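Local coordinates for VgrG protein (Vibrio cholerae, PDB 4E1F), which probably cross-links G-actin of the host cell as the actin cross-linking domain of a toxin that binds ADP and manganese, at residues D15-F20 and S93-M98. The protein carries 1 engineered substitution. Sequence-based numbering, arbitrary orientation.
With ADP (adenosine-5'-diphosphate), chain B.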
loop_
_atom_site.group_PDB
_atom_site.type_symbol
_atom_site.label_atom_id
_atom_site.label_comp_id
_atom_site.label_asym_id
_atom_site.label_seq_id
_atom_site.Cartn_x
_atom_site.Cartn_y
_atom_site.Cartn_z
ATOM N N ASP A 15 -3.115 -10.526 11.326
ATOM C CA ASP A 15 -2.855 -10.281 9.906
ATOM C C ASP A 15 -4.130 -9.652 9.354
ATOM O O ASP A 15 -5.210 -9.912 9.881
ATOM C CB ASP A 15 -2.610 -11.600 9.150
ATOM C CG ASP A 15 -1.320 -12.308 9.496
ATOM O OD1 ASP A 15 -0.238 -11.698 9.307
ATOM O OD2 ASP A 15 -1.382 -13.495 9.884
ATOM N N PHE A 16 -4.022 -8.857 8.290
ATOM C CA PHE A 16 -5.202 -8.252 7.686
ATOM C C PHE A 16 -6.233 -9.332 7.287
ATOM O O PHE A 16 -5.829 -10.370 6.746
ATOM C CB PHE A 16 -4.826 -7.468 6.396
ATOM C CG PHE A 16 -3.876 -6.293 6.511
ATOM C CD1 PHE A 16 -4.136 -5.249 7.392
ATOM C CD2 PHE A 16 -2.765 -6.193 5.677
ATOM C CE1 PHE A 16 -3.283 -4.140 7.465
ATOM C CE2 PHE A 16 -1.909 -5.078 5.747
ATOM C CZ PHE A 16 -2.163 -4.070 6.658
ATOM N N PRO A 17 -7.561 -9.099 7.461
ATOM C CA PRO A 17 -8.525 -10.017 6.834
ATOM C C PRO A 17 -8.292 -9.923 5.307
ATOM O O PRO A 17 -7.875 -8.867 4.822
ATOM C CB PRO A 17 -9.881 -9.423 7.199
ATOM C CG PRO A 17 -9.627 -8.027 7.541
ATOM C CD PRO A 17 -8.231 -7.917 8.045
ATOM N N THR A 18 -8.483 -11.025 4.571
ATOM C CA THR A 18 -8.234 -11.121 3.122
ATOM C C THR A 18 -9.491 -11.012 2.256
ATOM O O THR A 18 -9.408 -10.516 1.127
ATOM C CB THR A 18 -7.482 -12.426 2.780
ATOM O OG1 THR A 18 -8.234 -13.536 3.284
ATOM C CG2 THR A 18 -6.073 -12.462 3.352
ATOM N N HIS A 19 -10.651 -11.487 2.781
ATOM C CA HIS A 19 -11.923 -11.490 2.037
ATOM C C HIS A 19 -12.920 -10.383 2.385
ATOM O O HIS A 19 -13.205 -10.151 3.562
ATOM C CB HIS A 19 -12.629 -12.854 2.174
ATOM C CG HIS A 19 -13.811 -12.975 1.252
ATOM N ND1 HIS A 19 -13.660 -13.396 -0.070
ATOM C CD2 HIS A 19 -15.105 -12.632 1.457
ATOM C CE1 HIS A 19 -14.866 -13.320 -0.604
ATOM N NE2 HIS A 19 -15.770 -12.863 0.277
ATOM N N PHE A 20 -13.530 -9.778 1.354
ATOM C CA PHE A 20 -14.594 -8.767 1.471
ATOM C C PHE A 20 -15.681 -9.057 0.454
ATOM O O PHE A 20 -15.366 -9.516 -0.644
ATOM C CB PHE A 20 -14.062 -7.326 1.321
ATOM C CG PHE A 20 -13.229 -6.945 2.521
ATOM C CD1 PHE A 20 -13.835 -6.570 3.714
ATOM C CD2 PHE A 20 -11.843 -7.076 2.494
ATOM C CE1 PHE A 20 -13.068 -6.314 4.852
ATOM C CE2 PHE A 20 -11.074 -6.809 3.627
ATOM C CZ PHE A 20 -11.689 -6.423 4.798
ATOM N N SER A 93 -4.626 0.942 9.028
ATOM C CA SER A 93 -5.913 0.342 9.336
ATOM C C SER A 93 -6.027 -1.056 8.786
ATOM O O SER A 93 -5.348 -1.406 7.805
ATOM C CB SER A 93 -7.057 1.214 8.820
ATOM O OG SER A 93 -7.219 0.997 7.426
ATOM N N TYR A 94 -6.878 -1.859 9.437
ATOM C CA TYR A 94 -7.254 -3.164 8.938
ATOM C C TYR A 94 -8.301 -2.807 7.895
ATOM O O TYR A 94 -9.113 -1.899 8.153
ATOM C CB TYR A 94 -7.852 -4.007 10.069
ATOM C CG TYR A 94 -6.760 -4.558 10.954
ATOM C CD1 TYR A 94 -6.283 -3.829 12.042
ATOM C CD2 TYR A 94 -6.136 -5.766 10.653
ATOM C CE1 TYR A 94 -5.238 -4.306 12.831
ATOM C CE2 TYR A 94 -5.095 -6.257 11.443
ATOM C CZ TYR A 94 -4.667 -5.534 12.548
ATOM O OH TYR A 94 -3.648 -6.011 13.333
ATOM N N PRO A 95 -8.274 -3.433 6.690
ATOM C CA PRO A 95 -9.243 -3.044 5.655
ATOM C C PRO A 95 -10.693 -3.305 6.083
ATOM O O PRO A 95 -10.938 -4.177 6.928
ATOM C CB PRO A 95 -8.851 -3.927 4.471
ATOM C CG PRO A 95 -8.138 -5.106 5.072
ATOM C CD PRO A 95 -7.383 -4.516 6.205
ATOM N N CYS A 96 -11.636 -2.550 5.504
ATOM C CA CYS A 96 -13.066 -2.722 5.740
ATOM C C CYS A 96 -13.768 -2.566 4.398
ATOM O O CYS A 96 -13.101 -2.263 3.401
ATOM C CB CYS A 96 -13.584 -1.720 6.771
ATOM S SG CYS A 96 -13.471 0.014 6.269
ATOM N N GLU A 97 -15.097 -2.820 4.359
ATOM C CA GLU A 97 -15.898 -2.617 3.158
ATOM C C GLU A 97 -15.978 -1.120 2.899
ATOM O O GLU A 97 -16.178 -0.343 3.844
ATOM C CB GLU A 97 -17.312 -3.185 3.343
ATOM C CG GLU A 97 -17.305 -4.673 3.679
ATOM C CD GLU A 97 -18.610 -5.264 4.180
ATOM O OE1 GLU A 97 -18.559 -6.207 5.003
ATOM O OE2 GLU A 97 -19.684 -4.798 3.739
ATOM N N MET A 98 -15.789 -0.716 1.631
ATOM C CA MET A 98 -15.802 0.694 1.216
ATOM C C MET A 98 -17.076 1.428 1.582
ATOM O O MET A 98 -17.012 2.619 1.890
ATOM C CB MET A 98 -15.568 0.833 -0.295
ATOM C CG MET A 98 -14.127 0.888 -0.645
ATOM S SD MET A 98 -13.778 1.580 -2.267
ATOM C CE MET A 98 -13.787 3.308 -1.915
HETATM P PB ADP B . 4.623 -1.964 4.215
HETATM O O1B ADP B . 4.490 -2.820 5.468
HETATM O O2B ADP B . 5.507 -2.735 3.230
HETATM O O3B ADP B . 5.405 -0.671 4.640
HETATM P PA ADP B . 1.711 -1.706 4.222
HETATM O O1A ADP B . 1.605 -3.090 4.773
HETATM O O2A ADP B . 1.683 -0.717 5.390
HETATM O O3A ADP B . 3.181 -1.635 3.573
HETATM O "O5'" ADP B . 0.406 -1.422 3.271
HETATM C "C5'" ADP B . -0.928 -1.904 3.656
HETATM C "C4'" ADP B . -2.211 -1.168 3.281
HETATM O "O4'" ADP B . -3.047 -2.011 2.433
HETATM C "C3'" ADP B . -3.139 -0.746 4.437
HETATM O "O3'" ADP B . -3.850 0.469 4.214
HETATM C "C2'" ADP B . -4.158 -1.881 4.480
HETATM O "O2'" ADP B . -5.412 -1.634 5.115
HETATM C "C1'" ADP B . -4.350 -2.096 2.997
HETATM N N9 ADP B . -5.018 -3.356 2.613
HETATM C C8 ADP B . -4.622 -4.615 2.955
HETATM N N7 ADP B . -5.463 -5.551 2.571
HETATM C C5 ADP B . -6.461 -4.853 1.915
HETATM C C6 ADP B . -7.640 -5.266 1.247
HETATM N N6 ADP B . -7.983 -6.557 1.082
HETATM N N1 ADP B . -8.438 -4.311 0.712
HETATM C C2 ADP B . -8.060 -3.031 0.826
HETATM N N3 ADP B . -6.961 -2.532 1.398
HETATM C C4 ADP B . -6.204 -3.492 1.933
#
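Phe16 packs its ring against Pro95 and turns its edge toward the face of Tyr94, an offset edge-to-face pair with planes at 75° and centroids 5.8 Å apart. With CG beside the backbone N and anti to the carbonyl carbon (chi1 -62°), the ring lies beside both Pro95 and the nucleotide. Its CD1 carbon meets Pro95 CD at 3.5 Å, while one face receives C8 of ADP, whose distance to Phe16 CD2 is 3.7 Å; a flat apolar ring can serve both neighbours at once. Pro95 likewise has several neighbours. Its compact pyrrolidine ring sets CB and CG against the adenine, with Pro95 CG 3.6 Å from ADP C5, and the same CG touches Phe20 CE2. Together, Phe16 and Pro95 form part of the ADP pocket of the actin cross-linking domain, where the end of strand 85-97 runs close to the loop leading into strand 19-20. Ser93 adds a polar grip: its carbonyl O accepts a hydrogen bond from the ribose O2' of ADP at 2.7 Å, and its hydroxyl is held by the backbone N of Ile27. Further along, Phe20 stands roughly perpendicular to the Pro95 side chain. The chi1 of -70° lays its ring along the 95-97 backbone, bringing CZ to 3.2 Å from Pro95 O and CD1 to 4.0 Å from the aliphatic CG of Glu97; the N6 amino group of ADP lies at the ring's edge. Pro17 brings its ring carbons up to those of Pro95 and rests its CD at the edge of the Tyr94 ring. Being amphipathic, Tyr94 suits its buried place: the ring packs against Phe16 and Pro17, and its OH is hydrogen-bonded to the carbonyl O of Pro14.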